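Local coordinates for dUTPase (Streptococcus mutans, PDB 3H6X), which hydrolyses dUTP to dUMP and diphosphate, keeping uracil out of DNA and supplying the precursor for thymidylate synthesis, at the interface of chains A and B. Coordinates in Å, arbitrary orientation; residue numbers count along the deposited sequence, not the author numbering. Chains: chain A/B, dUTPase.

Contact 1 and contact 2 belong to the same A-B interface; the centres of their C-alpha atoms are about 23 Å apart, and they have no residue in common. Chain continuity joins them on the B side: strand 60-66, which begins with B:Glu60 of contact 1, leads to B:Ser68 and helix 69-74 of contact 2. In contact 1 the chain leaving strand 118-126 of A crosses onto its neighbour; in contact 2 a helix of B rests against sheet residues of A. An exchanged C-terminal tail at one place and helix-on-sheet packing at the other thus tie adjacent subunits of the three-copy assembly, as expected for a trimeric dUTPase.

Contact 1: the interface of chains A and B. Residues chain A 63, 126-128; chain B 5, 30, 60, 123-126.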
loop_
_atom_site.group_PDB
_atom_site.type_symbol
_atom_site.label_atom_id
_atom_site.label_comp_id
_atom_site.label_asym_id
_atom_site.label_seq_id
_atom_site.Cartn_x
_atom_site.Cartn_y
_atom_site.Cartn_z
ATOM N N TYR A 63 -5.059 -7.347 -4.110
ATOM C CA TYR A 63 -3.899 -6.492 -3.866
ATOM C C TYR A 63 -2.675 -7.355 -3.626
ATOM O O TYR A 63 -2.757 -8.370 -2.916
ATOM C CB TYR A 63 -4.100 -5.635 -2.620
ATOM C CG TYR A 63 -5.156 -4.563 -2.769
ATOM C CD1 TYR A 63 -5.122 -3.678 -3.822
ATOM C CD2 TYR A 63 -6.171 -4.438 -1.841
ATOM C CE1 TYR A 63 -6.090 -2.687 -3.962
ATOM C CE2 TYR A 63 -7.140 -3.444 -1.975
ATOM C CZ TYR A 63 -7.077 -2.575 -3.037
ATOM O OH TYR A 63 -8.022 -1.587 -3.178
ATOM N N PRO A 126 -13.258 -6.500 -1.143
ATOM C CA PRO A 126 -14.318 -5.804 -1.889
ATOM C C PRO A 126 -13.930 -4.356 -2.192
ATOM O O PRO A 126 -13.160 -3.767 -1.432
ATOM C CB PRO A 126 -15.483 -5.796 -0.901
ATOM C CG PRO A 126 -14.798 -5.736 0.457
ATOM C CD PRO A 126 -13.543 -6.584 0.301
ATOM N N PHE A 127 -14.439 -3.805 -3.291
ATOM C CA PHE A 127 -14.323 -2.366 -3.547
ATOM C C PHE A 127 -15.684 -1.786 -3.930
ATOM O O PHE A 127 -16.632 -2.530 -4.227
ATOM C CB PHE A 127 -13.270 -2.039 -4.614
ATOM C CG PHE A 127 -13.660 -2.441 -6.006
ATOM C CD1 PHE A 127 -13.300 -3.693 -6.508
ATOM C CD2 PHE A 127 -14.373 -1.565 -6.831
ATOM C CE1 PHE A 127 -13.631 -4.071 -7.788
ATOM C CE2 PHE A 127 -14.712 -1.943 -8.124
ATOM C CZ PHE A 127 -14.344 -3.202 -8.604
ATOM N N LEU A 128 -15.766 -0.457 -3.940
ATOM C CA LEU A 128 -17.046 0.246 -4.084
ATOM C C LEU A 128 -16.995 1.191 -5.277
ATOM O O LEU A 128 -15.926 1.680 -5.626
ATOM C CB LEU A 128 -17.355 1.024 -2.810
ATOM C CG LEU A 128 -17.416 0.198 -1.530
ATOM C CD1 LEU A 128 -17.339 1.107 -0.293
ATOM C CD2 LEU A 128 -18.684 -0.636 -1.545
ATOM N N ARG B 5 -20.936 8.006 -2.994
ATOM C CA ARG B 5 -19.496 8.294 -2.991
ATOM C C ARG B 5 -19.065 8.725 -4.390
ATOM O O ARG B 5 -19.735 8.401 -5.369
ATOM C CB ARG B 5 -18.691 7.078 -2.530
ATOM C CG ARG B 5 -18.716 5.923 -3.559
ATOM C CD ARG B 5 -18.211 4.611 -2.921
ATOM N NE ARG B 5 -19.117 4.127 -1.873
ATOM C CZ ARG B 5 -20.188 3.374 -2.109
ATOM N NH1 ARG B 5 -20.490 3.007 -3.352
ATOM N NH2 ARG B 5 -20.945 2.976 -1.103
ATOM N N TYR B 30 -10.036 4.118 -9.867
ATOM C CA TYR B 30 -10.384 5.312 -10.640
ATOM C C TYR B 30 -9.109 6.078 -10.878
ATOM O O TYR B 30 -8.369 6.355 -9.942
ATOM C CB TYR B 30 -11.367 6.188 -9.843
ATOM C CG TYR B 30 -12.731 5.551 -9.778
ATOM C CD1 TYR B 30 -13.036 4.620 -8.793
ATOM C CD2 TYR B 30 -13.704 5.847 -10.735
ATOM C CE1 TYR B 30 -14.273 3.998 -8.762
ATOM C CE2 TYR B 30 -14.945 5.232 -10.710
ATOM C CZ TYR B 30 -15.217 4.310 -9.722
ATOM O OH TYR B 30 -16.437 3.692 -9.681
ATOM N N GLU B 60 -16.309 4.377 5.158
ATOM C CA GLU B 60 -15.593 4.191 3.891
ATOM C C GLU B 60 -14.301 5.002 3.868
ATOM O O GLU B 60 -14.199 6.039 4.526
ATOM C CB GLU B 60 -16.499 4.541 2.707
ATOM C CG GLU B 60 -17.684 3.569 2.607
ATOM C CD GLU B 60 -18.672 3.890 1.501
ATOM O OE1 GLU B 60 -18.474 4.894 0.784
ATOM O OE2 GLU B 60 -19.645 3.114 1.368
ATOM N N VAL B 123 -9.147 3.738 -4.990
ATOM C CA VAL B 123 -10.084 2.650 -4.732
ATOM C C VAL B 123 -10.873 2.949 -3.454
ATOM O O VAL B 123 -10.286 3.248 -2.420
ATOM C CB VAL B 123 -9.351 1.299 -4.566
ATOM C CG1 VAL B 123 -10.367 0.166 -4.378
ATOM C CG2 VAL B 123 -8.435 1.021 -5.772
ATOM N N PHE B 124 -12.199 2.873 -3.529
ATOM C CA PHE B 124 -13.056 3.079 -2.360
ATOM C C PHE B 124 -13.324 1.749 -1.675
ATOM O O PHE B 124 -13.657 0.771 -2.358
ATOM C CB PHE B 124 -14.408 3.645 -2.806
ATOM C CG PHE B 124 -14.350 5.066 -3.328
ATOM C CD1 PHE B 124 -14.562 6.142 -2.471
ATOM C CD2 PHE B 124 -14.109 5.317 -4.666
ATOM C CE1 PHE B 124 -14.538 7.431 -2.943
ATOM C CE2 PHE B 124 -14.095 6.612 -5.155
ATOM C CZ PHE B 124 -14.301 7.675 -4.293
HETATM N N MSE B 125 -13.209 1.711 -0.345
HETATM C CA MSE B 125 -13.341 0.444 0.390
HETATM C C MSE B 125 -13.967 0.704 1.761
HETATM O O MSE B 125 -13.909 1.820 2.259
HETATM C CB MSE B 125 -11.972 -0.227 0.574
HETATM C CG MSE B 125 -11.277 -0.552 -0.738
HETATM SE SE MSE B 125 -9.612 -1.476 -0.376
HETATM C CE MSE B 125 -10.224 -3.245 -0.238
ATOM N N PRO B 126 -14.544 -0.341 2.374
ATOM C CA PRO B 126 -15.064 -0.230 3.747
ATOM C C PRO B 126 -13.938 -0.392 4.767
ATOM O O PRO B 126 -12.938 -1.080 4.512
ATOM C CB PRO B 126 -16.004 -1.438 3.860
ATOM C CG PRO B 126 -15.361 -2.464 2.961
ATOM C CD PRO B 126 -14.814 -1.670 1.786
HETATM O O HOH W 1 -13.124 1.950 -6.120
#
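A:Leu128 and B:Phe124 pair their backbones in an antiparallel bridge, an example of a chain tail pairing with a neighbour's strand. A:Leu128 N donates to B:Phe124 O at 2.9 Å, a bent bond (139° at the hydrogen). The other half of the bridge is widened by water 1, which sits 2.9 Å from A:Leu128 O and equally far from B:Phe124 N. The same water lies at the ring edges of B:Phe124 and B:Tyr30, in the plane of each.

A charged pair forms the platform for the leucine side chain. B:Arg5 grips B:Glu60 side-on: NE meets OE1 at 2.8 Å in a nearly straight bond (177°), while NH2 makes a salt bridge to OE2. The first lies in the guanidinium plane yet approaches the carboxylate from above its plane; the second arrives on the syn side. Held in this way, the guanidinium turns one face to A:Leu128 CB, 3.4 Å above it towards the rim, and the branch methyl CD1 lies 3.6 Å from the carboxylate carbon CD of B:Glu60.

Van der Waals contacts continue towards the body of A. A:Tyr63 and the selenomethionine B:Met125 meet tip to tip, with SE in the ring plane, at its edge, 3.5 Å from CE2 and 3.2 Å from the phenol OH of A:Tyr63. The bend at chi3 (86°) brings the terminal methyl CE near A:Pro126 O. The phenol OH also abuts B:Val123 CG1, which in turn touches A:Phe127 CB.

Structurally, the site lies where A leaves strand 118-126 of its jelly-roll and its C-terminal segment runs alongside the matching strand of B, the arm exchange typical of trimeric dUTPases.

Contact 2: the interface of chains A and B. Residues chain A 45, 47, 79-80, 102; chain B 68, 71-72, 106.
A:Gln102 and B:Arg72 cross at about a right angle, a useful example of an extended side chain laid against a helix from the neighbouring subunit. CG of A:Gln102 is anti to the backbone N (chi1 -161°) and the chain runs straight on beyond it, which carries the terminal amide out to B:Pro71 and B:Arg72 in the middle of the short B helix. As modelled, NE2 lies 3.3 Å from B:Arg72 CB and close to its CG. The amide and guanidinium planes are 25° apart, but the arginine is poorly ordered and this angle deserves little weight.

The other end of the amide is doubtful. OE1 faces the backbone oxygen O of B:Ser68 at 3.0 Å, and both atoms can only accept. Exchanging the amide's O and N, which X-ray data distinguish poorly, would probably turn this clash into a hydrogen bond and remove the nitrogen from the aliphatic part of B:Arg72. Water 2 stands beside the pair, 2.6 Å from the hydroxyl OG of B:Ser68 and 3.2 Å from the modelled OE1.

B:Arg72 also lies across A:Leu47, again at roughly a right angle, with B:Arg72 NE, as modelled, 3.5 Å from the branch methyl CD1 of A:Leu47. A:Ile45 crosses it in the same manner nearer its base.

B:Pro71 and A:Ile79 slide past one another in opposite directions. B:Pro71 CB is 3.7 Å from A:Ile79 CG2, the branch methyl, and B:Pro71 CG lies 4.0 Å from A:Asn80 CB. At the far side, CD1 of A:Ile79 meets the selenium of the selenomethionine B:Met106, whose chain crosses it obliquely.

Within the fold, helix 69-74 of B, through B:Pro71 and B:Arg72, together with B:Ser68 from the Arg-Ser-Ser stretch of the second conserved dUTPase motif, packs on strands 45-49 and 100-105 of A and the loop between strands 76-78 and 82-85. Active sites of trimeric dUTPases form between subunits, and this packing probably sets the relative placement of their motifs.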
loop_
_atom_site.group_PDB
_atom_site.type_symbol
_atom_site.label_atom_id
_atom_site.label_comp_id
_atom_site.label_asym_id
_atom_site.label_seq_id
_atom_site.Cartn_x
_atom_site.Cartn_y
_atom_site.Cartn_z
ATOM N N ILE A 45 15.106 -2.373 -11.580
ATOM C CA ILE A 45 13.727 -2.825 -11.412
ATOM C C ILE A 45 13.446 -3.963 -12.384
ATOM O O ILE A 45 13.709 -3.843 -13.584
ATOM C CB ILE A 45 12.719 -1.682 -11.687
ATOM C CG1 ILE A 45 12.933 -0.533 -10.698
ATOM C CG2 ILE A 45 11.297 -2.207 -11.631
ATOM C CD1 ILE A 45 12.183 0.749 -11.068
ATOM N N LEU A 47 10.478 -7.081 -13.466
ATOM C CA LEU A 47 9.169 -7.709 -13.318
ATOM C C LEU A 47 9.375 -9.192 -13.044
ATOM O O LEU A 47 9.821 -9.939 -13.932
ATOM C CB LEU A 47 8.333 -7.509 -14.591
ATOM C CG LEU A 47 7.858 -6.055 -14.772
ATOM C CD1 LEU A 47 7.329 -5.813 -16.181
ATOM C CD2 LEU A 47 6.801 -5.684 -13.747
ATOM N N ILE A 79 8.261 -1.957 -5.906
ATOM C CA ILE A 79 8.587 -0.562 -6.187
ATOM C C ILE A 79 7.348 0.300 -6.431
ATOM O O ILE A 79 7.384 1.510 -6.216
ATOM C CB ILE A 79 9.604 -0.446 -7.356
ATOM C CG1 ILE A 79 10.264 0.954 -7.371
ATOM C CG2 ILE A 79 8.933 -0.784 -8.685
ATOM C CD1 ILE A 79 10.989 1.314 -6.071
ATOM N N ASN A 80 6.253 -0.318 -6.869
ATOM C CA ASN A 80 4.973 0.407 -6.965
ATOM C C ASN A 80 4.099 0.274 -5.698
ATOM O O ASN A 80 2.931 0.696 -5.689
ATOM C CB ASN A 80 4.206 0.028 -8.244
ATOM C CG ASN A 80 3.837 -1.453 -8.314
ATOM O OD1 ASN A 80 2.721 -1.813 -8.749
ATOM N ND2 ASN A 80 4.751 -2.313 -7.904
ATOM N N GLN A 102 6.728 -6.217 -9.489
ATOM C CA GLN A 102 7.733 -5.248 -9.907
ATOM C C GLN A 102 8.685 -4.962 -8.750
ATOM O O GLN A 102 8.372 -4.165 -7.856
ATOM C CB GLN A 102 7.039 -3.960 -10.364
ATOM C CG GLN A 102 7.892 -3.064 -11.221
ATOM C CD GLN A 102 7.169 -1.790 -11.620
ATOM O OE1 GLN A 102 5.943 -1.779 -11.798
ATOM N NE2 GLN A 102 7.917 -0.700 -11.743
ATOM N N SER B 68 1.153 1.269 -11.900
ATOM C CA SER B 68 2.206 0.297 -12.122
ATOM C C SER B 68 3.341 0.887 -12.936
ATOM O O SER B 68 4.515 0.659 -12.653
ATOM C CB SER B 68 1.624 -0.945 -12.829
ATOM O OG SER B 68 2.663 -1.802 -13.293
ATOM N N PRO B 71 6.957 3.795 -11.675
ATOM C CA PRO B 71 8.385 3.644 -11.376
ATOM C C PRO B 71 9.211 3.203 -12.570
ATOM O O PRO B 71 10.261 3.781 -12.833
ATOM C CB PRO B 71 8.429 2.551 -10.297
ATOM C CG PRO B 71 7.035 2.390 -9.801
ATOM C CD PRO B 71 6.090 2.998 -10.784
ATOM N N ARG B 72 8.773 2.171 -13.279
ATOM C CA ARG B 72 9.657 1.660 -14.321
ATOM C C ARG B 72 9.612 2.465 -15.615
ATOM O O ARG B 72 10.574 2.438 -16.371
ATOM C CB ARG B 72 9.487 0.156 -14.555
ATOM C CG ARG B 72 8.253 -0.259 -15.268
ATOM C CD ARG B 72 8.380 -1.744 -15.613
ATOM N NE ARG B 72 7.174 -2.333 -16.187
ATOM C CZ ARG B 72 6.321 -1.704 -16.992
ATOM N NH1 ARG B 72 6.546 -0.454 -17.359
ATOM N NH2 ARG B 72 5.252 -2.339 -17.456
HETATM N N MSE B 106 12.914 9.444 -8.593
HETATM C CA MSE B 106 14.055 8.600 -8.275
HETATM C C MSE B 106 15.240 8.778 -9.216
HETATM O O MSE B 106 16.320 8.255 -8.936
HETATM C CB MSE B 106 13.658 7.130 -8.325
HETATM C CG MSE B 106 12.566 6.757 -7.382
HETATM SE SE MSE B 106 12.221 4.812 -7.533
HETATM C CE MSE B 106 11.639 4.712 -9.384
HETATM O O HOH W 2 3.584 -3.940 -12.028
#